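Local coordinates for protein acetylxylan esterase / glucomannan deacetylase (Cellvibrio japonicus, PDB 2WAA) that removes acetyl groups from plant cell wall polysaccharides, deacetylating xylan and glucomannan with equal efficiency, at residues R254-L259 against I268-G273; L136-S141 against D204-T209; M169-A174 against P331-I336; T258-H263 against N298-A303. All blocks are in the same frame, centred on the assembly; numbering follows the deposited sequence.

Contact 1: residues R254-L259 against I268-G273; sequences RFVRTL and IVLTEG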
# COMPACT_ATOMS: atom_id res chain seq x y z
N ARG A 254 -14.64 -5.40 -17.22
CA ARG A 254 -14.01 -6.70 -17.18
C ARG A 254 -13.12 -6.85 -15.94
O ARG A 254 -13.12 -7.91 -15.31
CB ARG A 254 -13.27 -7.00 -18.47
CG ARG A 254 -12.76 -8.43 -18.49
CD ARG A 254 -12.40 -8.93 -19.87
NE ARG A 254 -11.73 -10.23 -19.77
CZ ARG A 254 -12.11 -11.33 -20.43
NH1 ARG A 254 -13.15 -11.27 -21.26
NH2 ARG A 254 -11.45 -12.46 -20.28
N PHE A 255 -12.39 -5.81 -15.57
CA PHE A 255 -11.56 -5.89 -14.35
C PHE A 255 -12.38 -6.08 -13.06
O PHE A 255 -12.03 -6.89 -12.20
CB PHE A 255 -10.61 -4.66 -14.28
CG PHE A 255 -9.72 -4.65 -13.05
CD1 PHE A 255 -8.84 -5.70 -12.81
CD2 PHE A 255 -9.80 -3.61 -12.12
CE1 PHE A 255 -8.04 -5.72 -11.65
CE2 PHE A 255 -8.99 -3.61 -10.97
CZ PHE A 255 -8.11 -4.68 -10.74
N VAL A 256 -13.50 -5.36 -12.92
CA VAL A 256 -14.26 -5.44 -11.69
C VAL A 256 -14.92 -6.82 -11.66
O VAL A 256 -15.02 -7.42 -10.61
CB VAL A 256 -15.29 -4.33 -11.58
CG1 VAL A 256 -16.25 -4.57 -10.40
CG2 VAL A 256 -14.56 -2.95 -11.44
N ARG A 257 -15.29 -7.35 -12.83
CA ARG A 257 -15.73 -8.75 -12.86
C ARG A 257 -14.68 -9.73 -12.32
O ARG A 257 -15.02 -10.66 -11.59
CB ARG A 257 -16.19 -9.14 -14.27
CG ARG A 257 -17.55 -8.63 -14.57
CD ARG A 257 -18.08 -9.10 -15.93
NE ARG A 257 -19.39 -8.47 -16.10
CZ ARG A 257 -19.84 -7.94 -17.23
NH1 ARG A 257 -19.09 -7.97 -18.34
NH2 ARG A 257 -21.05 -7.37 -17.24
N THR A 258 -13.41 -9.54 -12.66
CA THR A 258 -12.34 -10.32 -12.07
C THR A 258 -12.29 -10.16 -10.54
O THR A 258 -12.16 -11.15 -9.79
CB THR A 258 -10.97 -9.89 -12.67
OG1 THR A 258 -10.96 -10.19 -14.08
CG2 THR A 258 -9.78 -10.62 -11.96
N LEU A 259 -12.39 -8.92 -10.07
CA LEU A 259 -12.37 -8.70 -8.64
C LEU A 259 -13.53 -9.43 -7.96
O LEU A 259 -13.37 -10.02 -6.87
CB LEU A 259 -12.49 -7.22 -8.31
CG LEU A 259 -11.31 -6.39 -8.78
CD1 LEU A 259 -11.61 -4.94 -8.42
CD2 LEU A 259 -9.98 -6.85 -8.11
N ILE A 268 -17.12 -3.69 -3.48
CA ILE A 268 -16.16 -2.92 -4.28
C ILE A 268 -16.65 -1.49 -4.37
O ILE A 268 -17.84 -1.27 -4.57
CB ILE A 268 -16.03 -3.52 -5.65
CG1 ILE A 268 -15.58 -5.01 -5.47
CG2 ILE A 268 -15.02 -2.72 -6.49
CD1 ILE A 268 -15.51 -5.76 -6.68
N VAL A 269 -15.74 -0.53 -4.14
CA VAL A 269 -16.07 0.90 -4.21
C VAL A 269 -15.17 1.54 -5.25
O VAL A 269 -13.94 1.45 -5.14
CB VAL A 269 -15.90 1.57 -2.83
CG1 VAL A 269 -16.16 3.06 -2.93
CG2 VAL A 269 -16.91 0.98 -1.87
N LEU A 270 -15.76 2.19 -6.28
CA LEU A 270 -14.99 2.82 -7.31
C LEU A 270 -14.94 4.31 -7.05
O LEU A 270 -15.92 4.90 -6.60
CB LEU A 270 -15.63 2.58 -8.70
CG LEU A 270 -15.97 1.12 -8.98
CD1 LEU A 270 -16.55 0.97 -10.38
CD2 LEU A 270 -14.70 0.31 -8.86
N THR A 271 -13.80 4.91 -7.32
CA THR A 271 -13.70 6.36 -7.15
C THR A 271 -12.72 6.93 -8.17
O THR A 271 -11.78 6.23 -8.58
CB THR A 271 -13.24 6.72 -5.68
OG1 THR A 271 -13.12 8.13 -5.59
CG2 THR A 271 -11.89 6.18 -5.42
N GLU A 272 -12.92 8.17 -8.60
CA GLU A 272 -12.04 8.76 -9.63
C GLU A 272 -10.72 9.28 -9.08
O GLU A 272 -9.84 9.64 -9.83
CB GLU A 272 -12.78 9.91 -10.36
CG GLU A 272 -13.02 11.17 -9.54
CD GLU A 272 -14.30 11.16 -8.72
OE1 GLU A 272 -14.88 10.08 -8.47
OE2 GLU A 272 -14.73 12.25 -8.28
N GLY A 273 -10.60 9.39 -7.77
CA GLY A 273 -9.37 9.89 -7.19
C GLY A 273 -9.32 11.43 -7.11
O GLY A 273 -10.25 12.15 -7.55
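Ile268 reaches the helix with a single methyl, CD1, which lies 3.7 Å from CB of Leu259 and 4.0 Å from CG1 of Val256. It thus meets two residues that point toward the strand from one side of the helix. Its chain is straight at chi2 (175°), and this extension carries CD1 across to the helix. Val256 runs past it in the opposite direction, so the two side chains lie alongside each other. The second branch of Val256 makes a looser touch, its CG2 standing 4.2 Å from CD2 of Leu270. All four residues are buried and purely apolar where they meet. The other side of the helix is different: Arg254 and Arg257 are exposed, and Arg257 points away from the strand. Residues 254-259 and 268-270 run nearly antiparallel, with axes 155° apart and 10.7 Å at closest approach. Leu295 of helix 278-295 also touches Val256. Helix 245-262 links the neighbouring parallel strands 228-231 and 267-270, and its packing on the strand it leads into is that of a beta-alpha-beta crossover in the alpha/beta/alpha fold of GDSL (SGNH) hydrolases.

Contact 2: residues L136-S141 against D204-T209; sequences LVLGDS and DFYQFT. With ACT (acetate ion), chain C.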
# COMPACT_ATOMS: atom_id res chain seq x y z
N LEU A 136 -8.55 -3.62 0.68
CA LEU A 136 -7.58 -3.61 -0.40
C LEU A 136 -7.82 -2.29 -1.15
O LEU A 136 -8.91 -2.04 -1.61
CB LEU A 136 -7.87 -4.79 -1.35
CG LEU A 136 -7.09 -4.72 -2.68
CD1 LEU A 136 -5.57 -4.76 -2.48
CD2 LEU A 136 -7.54 -5.95 -3.50
N VAL A 137 -6.77 -1.49 -1.36
CA VAL A 137 -6.89 -0.24 -2.13
C VAL A 137 -6.03 -0.41 -3.40
O VAL A 137 -4.83 -0.68 -3.31
CB VAL A 137 -6.38 0.97 -1.37
CG1 VAL A 137 -6.71 2.28 -2.13
CG2 VAL A 137 -7.01 1.03 0.05
N LEU A 138 -6.65 -0.19 -4.55
CA LEU A 138 -5.97 -0.35 -5.86
C LEU A 138 -5.82 1.04 -6.48
O LEU A 138 -6.77 1.85 -6.48
CB LEU A 138 -6.83 -1.18 -6.81
CG LEU A 138 -7.24 -2.55 -6.29
CD1 LEU A 138 -8.23 -3.28 -7.20
CD2 LEU A 138 -6.01 -3.39 -6.03
N GLY A 139 -4.66 1.34 -7.04
CA GLY A 139 -4.56 2.66 -7.64
C GLY A 139 -3.18 3.00 -8.18
O GLY A 139 -2.38 2.13 -8.53
N ASP A 140 -2.92 4.29 -8.24
CA ASP A 140 -1.69 4.82 -8.79
C ASP A 140 -0.87 5.50 -7.69
O ASP A 140 -0.99 5.13 -6.53
CB ASP A 140 -2.06 5.76 -9.96
CG ASP A 140 -3.05 6.88 -9.55
OD1 ASP A 140 -3.02 7.41 -8.39
OD2 ASP A 140 -3.90 7.24 -10.41
N SER A 141 -0.03 6.48 -8.04
CA SER A 141 0.92 7.01 -7.04
C SER A 141 0.26 7.69 -5.85
O SER A 141 0.89 7.75 -4.79
CB SER A 141 1.93 8.04 -7.64
OG SER A 141 1.21 9.21 -8.00
N ASP A 204 -2.98 -6.05 -14.63
CA ASP A 204 -1.77 -6.87 -14.67
C ASP A 204 -1.06 -6.90 -13.33
O ASP A 204 -0.89 -7.98 -12.76
CB ASP A 204 -0.80 -6.36 -15.76
CG ASP A 204 -1.48 -6.31 -17.11
OD1 ASP A 204 -1.94 -7.36 -17.55
OD2 ASP A 204 -1.61 -5.25 -17.72
N PHE A 205 -0.70 -5.74 -12.80
CA PHE A 205 0.08 -5.78 -11.54
C PHE A 205 -0.75 -6.17 -10.34
O PHE A 205 -0.19 -6.57 -9.32
CB PHE A 205 0.97 -4.52 -11.29
CG PHE A 205 0.19 -3.23 -11.03
CD1 PHE A 205 -0.39 -2.97 -9.78
CD2 PHE A 205 0.07 -2.26 -12.04
CE1 PHE A 205 -1.11 -1.75 -9.56
CE2 PHE A 205 -0.65 -1.05 -11.84
CZ PHE A 205 -1.23 -0.80 -10.57
N TYR A 206 -2.06 -6.05 -10.44
CA TYR A 206 -2.94 -6.55 -9.39
C TYR A 206 -2.70 -8.06 -9.14
O TYR A 206 -3.00 -8.58 -8.07
CB TYR A 206 -4.39 -6.32 -9.78
CG TYR A 206 -5.37 -7.28 -9.15
CD1 TYR A 206 -5.82 -7.10 -7.86
CD2 TYR A 206 -5.88 -8.34 -9.89
CE1 TYR A 206 -6.78 -7.99 -7.29
CE2 TYR A 206 -6.81 -9.24 -9.34
CZ TYR A 206 -7.25 -9.05 -8.03
OH TYR A 206 -8.17 -9.94 -7.51
N GLN A 207 -2.15 -8.74 -10.16
CA GLN A 207 -1.89 -10.17 -10.03
C GLN A 207 -0.54 -10.50 -9.40
O GLN A 207 -0.27 -11.67 -9.13
CB GLN A 207 -1.94 -10.87 -11.43
CG GLN A 207 -3.33 -10.81 -12.14
CD GLN A 207 -4.49 -11.60 -11.45
OE1 GLN A 207 -4.32 -12.29 -10.41
NE2 GLN A 207 -5.72 -11.45 -12.03
N PHE A 208 0.31 -9.50 -9.17
CA PHE A 208 1.71 -9.77 -8.82
C PHE A 208 1.95 -9.57 -7.35
O PHE A 208 1.45 -8.62 -6.75
CB PHE A 208 2.62 -8.78 -9.55
CG PHE A 208 2.53 -8.86 -11.06
CD1 PHE A 208 2.17 -10.05 -11.68
CD2 PHE A 208 2.89 -7.76 -11.84
CE1 PHE A 208 2.13 -10.13 -13.08
CE2 PHE A 208 2.84 -7.84 -13.24
CZ PHE A 208 2.48 -9.01 -13.84
N THR A 209 2.76 -10.43 -6.75
CA THR A 209 3.09 -10.18 -5.36
C THR A 209 3.97 -8.93 -5.22
O THR A 209 3.87 -8.15 -4.24
CB THR A 209 3.88 -11.38 -4.82
OG1 THR A 209 3.02 -12.53 -4.88
CG2 THR A 209 4.32 -11.14 -3.37
C ACT C . 0.45 9.12 -10.63
O ACT C . 1.52 9.81 -10.84
OXT ACT C . 0.60 7.88 -10.60
CH3 ACT C . -0.91 9.74 -10.43
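A backbone carbonyl meets an aromatic edge here: O of Gly139 lies near the ring plane of Phe205, 3.8 Å from CZ. This places the partial negative charge of the oxygen at the rim of the ring, where the C-H groups are, and not over its face. Phe205 gets there because its CG lies between the backbone N and the carbonyl carbon (chi1 67°), which swings the ring toward the end of the strand. Tyr206 makes the rest of the contact with one side of its ring. CD1 is 4.1 Å from CD2 of Leu138, which approaches obliquely, and CE1 is 4.4 Å from CD2 of Leu136, which comes in at the ring edge. The phenol OH beyond is held by His263 NE2 and Asn262 ND2, so the ring is gripped at its polar end as well as packed along its flank. Two residues on from Gly139 is Ser141, the inferred nucleophile. Its backbone N donates to OXT of an acetate ion over 3.0 Å (N-H...O angle 158°). Gly186 N, Asn236 ND2 and His316 NE2 also bond the ion, consistent with the oxyanion hole and catalytic histidine of an SGNH esterase, although the acetate probably comes from the crystallisation liquor. Strand 133-139 lies between strands 177-183 and 228-231 in the parallel sheet, while Phe255 of helix 245-262 packs on Leu138 and meets the Tyr206 ring edge-to-face.

Contact 3: residues M169-A174 against P331-I336; sequences MLTAKA and PQLRQI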
# COMPACT_ATOMS: atom_id res chain seq x y z
N MET A 169 -4.06 4.29 4.10
CA MET A 169 -3.72 3.82 5.46
C MET A 169 -4.48 4.58 6.55
O MET A 169 -4.92 3.97 7.54
CB MET A 169 -2.22 3.77 5.70
CG MET A 169 -1.47 2.86 4.67
SD MET A 169 0.12 2.25 5.34
CE MET A 169 -0.38 0.73 6.15
N LEU A 170 -4.70 5.89 6.36
CA LEU A 170 -5.47 6.67 7.35
C LEU A 170 -6.91 6.20 7.38
O LEU A 170 -7.48 6.11 8.46
CB LEU A 170 -5.47 8.17 7.02
CG LEU A 170 -4.09 8.80 7.17
CD1 LEU A 170 -4.17 10.22 6.66
CD2 LEU A 170 -3.68 8.76 8.62
N THR A 171 -7.50 5.90 6.20
CA THR A 171 -8.86 5.41 6.10
C THR A 171 -9.01 4.03 6.80
O THR A 171 -9.97 3.83 7.55
CB THR A 171 -9.31 5.35 4.64
OG1 THR A 171 -9.28 6.69 4.08
CG2 THR A 171 -10.70 4.80 4.52
N ALA A 172 -8.08 3.12 6.51
CA ALA A 172 -8.06 1.79 7.15
C ALA A 172 -7.97 1.90 8.67
O ALA A 172 -8.70 1.20 9.38
CB ALA A 172 -6.93 0.92 6.61
N LYS A 173 -7.09 2.77 9.14
CA LYS A 173 -6.95 3.02 10.60
C LYS A 173 -8.27 3.53 11.20
O LYS A 173 -8.79 2.97 12.18
CB LYS A 173 -5.83 4.03 10.88
CG LYS A 173 -5.61 4.31 12.36
CD LYS A 173 -4.53 5.37 12.47
CE LYS A 173 -3.89 5.39 13.86
NZ LYS A 173 -4.70 6.30 14.70
N ALA A 174 -8.84 4.56 10.59
CA ALA A 174 -10.18 5.02 11.05
C ALA A 174 -11.25 3.90 11.06
O ALA A 174 -12.12 3.86 11.97
CB ALA A 174 -10.62 6.26 10.22
N PRO A 331 -16.48 8.41 5.88
CA PRO A 331 -17.94 8.37 6.15
C PRO A 331 -18.79 7.64 5.10
O PRO A 331 -19.77 6.98 5.44
CB PRO A 331 -18.35 9.86 6.20
CG PRO A 331 -17.09 10.63 6.40
CD PRO A 331 -15.95 9.77 5.85
N GLN A 332 -18.40 7.77 3.83
CA GLN A 332 -19.08 7.09 2.76
C GLN A 332 -18.86 5.58 2.86
O GLN A 332 -19.81 4.81 2.68
CB GLN A 332 -18.62 7.61 1.41
CG GLN A 332 -18.91 9.11 1.20
CD GLN A 332 -18.42 9.57 -0.19
OE1 GLN A 332 -19.03 9.24 -1.22
NE2 GLN A 332 -17.32 10.31 -0.21
N LEU A 333 -17.61 5.16 3.14
CA LEU A 333 -17.31 3.76 3.36
C LEU A 333 -18.09 3.19 4.56
O LEU A 333 -18.56 2.02 4.53
CB LEU A 333 -15.81 3.57 3.57
CG LEU A 333 -14.99 3.97 2.36
CD1 LEU A 333 -13.49 3.63 2.57
CD2 LEU A 333 -15.48 3.26 1.06
N ARG A 334 -18.24 3.98 5.61
CA ARG A 334 -19.06 3.45 6.74
C ARG A 334 -20.48 3.09 6.27
O ARG A 334 -21.05 2.06 6.71
CB ARG A 334 -19.15 4.45 7.90
CG ARG A 334 -17.80 4.78 8.53
CD ARG A 334 -17.97 5.39 9.93
NE ARG A 334 -16.67 5.74 10.52
CZ ARG A 334 -15.91 4.90 11.22
NH1 ARG A 334 -16.30 3.64 11.42
NH2 ARG A 334 -14.74 5.33 11.72
N GLN A 335 -21.08 3.93 5.43
CA GLN A 335 -22.47 3.72 5.00
C GLN A 335 -22.52 2.52 4.07
O GLN A 335 -23.46 1.73 4.12
CB GLN A 335 -23.02 4.96 4.26
CG GLN A 335 -23.42 6.13 5.15
CD GLN A 335 -23.60 7.45 4.39
OE1 GLN A 335 -22.79 7.79 3.54
NE2 GLN A 335 -24.64 8.21 4.73
N ILE A 336 -21.52 2.42 3.19
CA ILE A 336 -21.50 1.36 2.19
C ILE A 336 -21.29 0.00 2.91
O ILE A 336 -21.90 -0.99 2.52
CB ILE A 336 -20.41 1.61 1.13
CG1 ILE A 336 -20.85 2.73 0.15
CG2 ILE A 336 -20.17 0.36 0.28
CD1 ILE A 336 -19.67 3.42 -0.52
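Thr171 and Leu333 supply the apolar part of this helix-helix contact: CG2 of Thr171 comes within 3.6 Å of CD1 of Leu333, and the two side chains cross at about a right angle. The threonine is split between two tasks. With chi1 at -62° its methyl is anti to the backbone N and faces Leu333, while OG1 lies beside that N and bonds to Tyr167 O, one turn earlier in its own helix. The polar part is a single weak hydrogen bond from Arg334 NH2 to Ala174 O, 3.0 Å long but bent to 134° at the hydrogen. An extended chain from CG to NE lets the arginine span the gap to the last residue of helix 167-174. Its other terminal nitrogen, NH1, bonds to Trp339 O, so the guanidinium bridges two backbone carbonyls. Ala174 is exposed, whereas Thr171 and Leu333 are buried, placing the polar bond on the outer side of the contact. Helix 319-337 continues the interface through Ala326, Leu329 and Thr330, all touching Thr171. Beneath the pair lies the parallel sheet: Ala172 rests on Val179 of strand 177-183, and Leu333 on Val269 of strand 267-270.

Contact 4: residues T258-H263 against N298-A303; sequences TLLDNH and NRVFYA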
# COMPACT_ATOMS: atom_id res chain seq x y z
N THR A 258 -13.41 -9.54 -12.66
CA THR A 258 -12.34 -10.32 -12.07
C THR A 258 -12.29 -10.16 -10.54
O THR A 258 -12.16 -11.15 -9.79
CB THR A 258 -10.97 -9.89 -12.67
OG1 THR A 258 -10.96 -10.19 -14.08
CG2 THR A 258 -9.78 -10.62 -11.96
N LEU A 259 -12.39 -8.92 -10.07
CA LEU A 259 -12.37 -8.70 -8.64
C LEU A 259 -13.53 -9.43 -7.96
O LEU A 259 -13.37 -10.02 -6.87
CB LEU A 259 -12.49 -7.22 -8.31
CG LEU A 259 -11.31 -6.39 -8.78
CD1 LEU A 259 -11.61 -4.94 -8.42
CD2 LEU A 259 -9.98 -6.85 -8.11
N LEU A 260 -14.70 -9.31 -8.55
CA LEU A 260 -15.92 -9.85 -7.93
C LEU A 260 -15.79 -11.38 -7.80
O LEU A 260 -16.24 -11.98 -6.82
CB LEU A 260 -17.14 -9.51 -8.80
CG LEU A 260 -17.68 -8.05 -8.73
CD1 LEU A 260 -18.66 -7.76 -9.92
CD2 LEU A 260 -18.32 -7.76 -7.42
N ASP A 261 -15.23 -11.98 -8.83
CA ASP A 261 -15.06 -13.43 -8.90
C ASP A 261 -13.94 -13.89 -7.96
O ASP A 261 -14.09 -14.85 -7.23
CB ASP A 261 -14.76 -13.82 -10.35
CG ASP A 261 -14.36 -15.26 -10.49
OD1 ASP A 261 -14.94 -16.09 -9.74
OD2 ASP A 261 -13.46 -15.57 -11.33
N ASN A 262 -12.81 -13.17 -7.94
CA ASN A 262 -11.71 -13.54 -7.03
C ASN A 262 -11.97 -13.37 -5.54
O ASN A 262 -11.34 -14.03 -4.72
CB ASN A 262 -10.44 -12.72 -7.36
CG ASN A 262 -9.82 -13.13 -8.68
OD1 ASN A 262 -10.27 -14.10 -9.31
ND2 ASN A 262 -8.79 -12.40 -9.11
N HIS A 263 -12.89 -12.46 -5.20
CA HIS A 263 -13.13 -12.05 -3.80
C HIS A 263 -14.63 -12.05 -3.59
O HIS A 263 -15.29 -10.97 -3.59
CB HIS A 263 -12.60 -10.62 -3.61
CG HIS A 263 -11.18 -10.46 -4.06
ND1 HIS A 263 -10.13 -11.08 -3.42
CD2 HIS A 263 -10.65 -9.76 -5.09
CE1 HIS A 263 -9.00 -10.76 -4.03
NE2 HIS A 263 -9.29 -9.96 -5.05
N ASN A 298 -24.93 -5.81 -6.97
CA ASN A 298 -25.28 -5.21 -5.71
C ASN A 298 -24.09 -5.20 -4.74
O ASN A 298 -24.26 -4.95 -3.54
CB ASN A 298 -26.44 -5.97 -5.06
CG ASN A 298 -26.14 -7.47 -4.85
OD1 ASN A 298 -25.02 -7.98 -5.05
ND2 ASN A 298 -27.18 -8.21 -4.43
N ARG A 299 -22.90 -5.53 -5.26
CA ARG A 299 -21.67 -5.43 -4.48
C ARG A 299 -20.75 -4.30 -4.94
O ARG A 299 -19.62 -4.19 -4.43
CB ARG A 299 -20.86 -6.72 -4.64
CG ARG A 299 -21.53 -7.91 -4.05
CD ARG A 299 -20.43 -8.83 -3.59
NE ARG A 299 -20.14 -9.75 -4.64
CZ ARG A 299 -18.95 -10.21 -4.96
NH1 ARG A 299 -17.84 -9.78 -4.35
NH2 ARG A 299 -18.88 -11.10 -5.93
N VAL A 300 -21.18 -3.51 -5.91
CA VAL A 300 -20.29 -2.46 -6.45
C VAL A 300 -20.87 -1.08 -6.29
O VAL A 300 -22.01 -0.82 -6.73
CB VAL A 300 -19.99 -2.67 -7.97
CG1 VAL A 300 -18.95 -1.58 -8.47
CG2 VAL A 300 -19.40 -4.04 -8.18
N PHE A 301 -20.11 -0.19 -5.65
CA PHE A 301 -20.64 1.14 -5.28
C PHE A 301 -19.67 2.22 -5.71
O PHE A 301 -18.60 1.94 -6.22
CB PHE A 301 -20.86 1.19 -3.75
CG PHE A 301 -21.88 0.19 -3.29
CD1 PHE A 301 -23.22 0.49 -3.41
CD2 PHE A 301 -21.52 -1.09 -2.94
CE1 PHE A 301 -24.21 -0.47 -3.08
CE2 PHE A 301 -22.46 -2.03 -2.59
CZ PHE A 301 -23.82 -1.73 -2.67
N TYR A 302 -20.09 3.46 -5.49
CA TYR A 302 -19.34 4.65 -5.86
C TYR A 302 -19.13 5.53 -4.63
O TYR A 302 -20.04 5.66 -3.82
CB TYR A 302 -20.14 5.45 -6.90
CG TYR A 302 -19.48 6.80 -7.24
CD1 TYR A 302 -18.24 6.84 -7.86
CD2 TYR A 302 -20.08 8.02 -6.91
CE1 TYR A 302 -17.62 8.02 -8.15
CE2 TYR A 302 -19.43 9.23 -7.20
CZ TYR A 302 -18.21 9.20 -7.83
OH TYR A 302 -17.51 10.35 -8.16
N ALA A 303 -17.96 6.16 -4.49
CA ALA A 303 -17.76 7.19 -3.48
C ALA A 303 -17.28 8.46 -4.19
O ALA A 303 -16.39 8.39 -5.02
CB ALA A 303 -16.71 6.76 -2.46
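Arg299 sends two guanidinium nitrogens to carbonyls at the C-terminal end of helix 245-262, tying that helix to the edge of the parallel sheet in this alpha/beta/alpha SGNH-type fold. NH2 donates to Leu260 O at 2.9 Å and almost straight, 173° at the hydrogen. The acceptor lies in the guanidinium plane, yet the nitrogen sits 38° above the carbonyl plane and therefore off the lone pairs. NH1 donates to His263 O, also at 2.9 Å, but this bond is bent to 135° and its acceptor is tilted from the guanidinium plane. His263 is the first residue to leave helical geometry, so the positive group stands where carbonyls gather at a helix end, and it would probably be favoured by the helix dipole. NH1 is shared with Ala266 O, which brings the loop leading into strand 267-270 into the same cluster. Bends at chi2 and chi3 turn the arginine head toward these oxygens, and the three acceptors fix its rotation. Leu260 runs alongside the arginine in the opposite direction. Farther out, the leucine crosses Val300 at about a right angle, its CD2 lying 3.9 Å from CG2 of that valine. Leu295 of helix 278-295 also touches Val300. The same Leu260 CD2 stands directly over the centre of the guanidinium face, 3.5 Å from CZ of Arg299.

Overall arrangement
Contacts 1 and 2 are buried, contacts 3 and 4 only partly so, and the chemistry follows. Contact 1 is wholly apolar; contact 2 adds an aromatic edge and ends at the acetate-bearing active site, whereas contacts 3 and 4 each use an arginine at a helix end, through one weak bond to a single carbonyl in contact 3 and two bonds in contact 4. Contacts 1 and 4 share helix 245-262 and pair it with adjacent strands, with Ile268 N and Arg299 O 2.7 Å apart. Leu259 CD2, 3.5 Å from Tyr206 CE1, joins that helix to contact 2. Contact 3 occupies the opposite face of the sheet, where Ile336 packs against Val269 and Phe301.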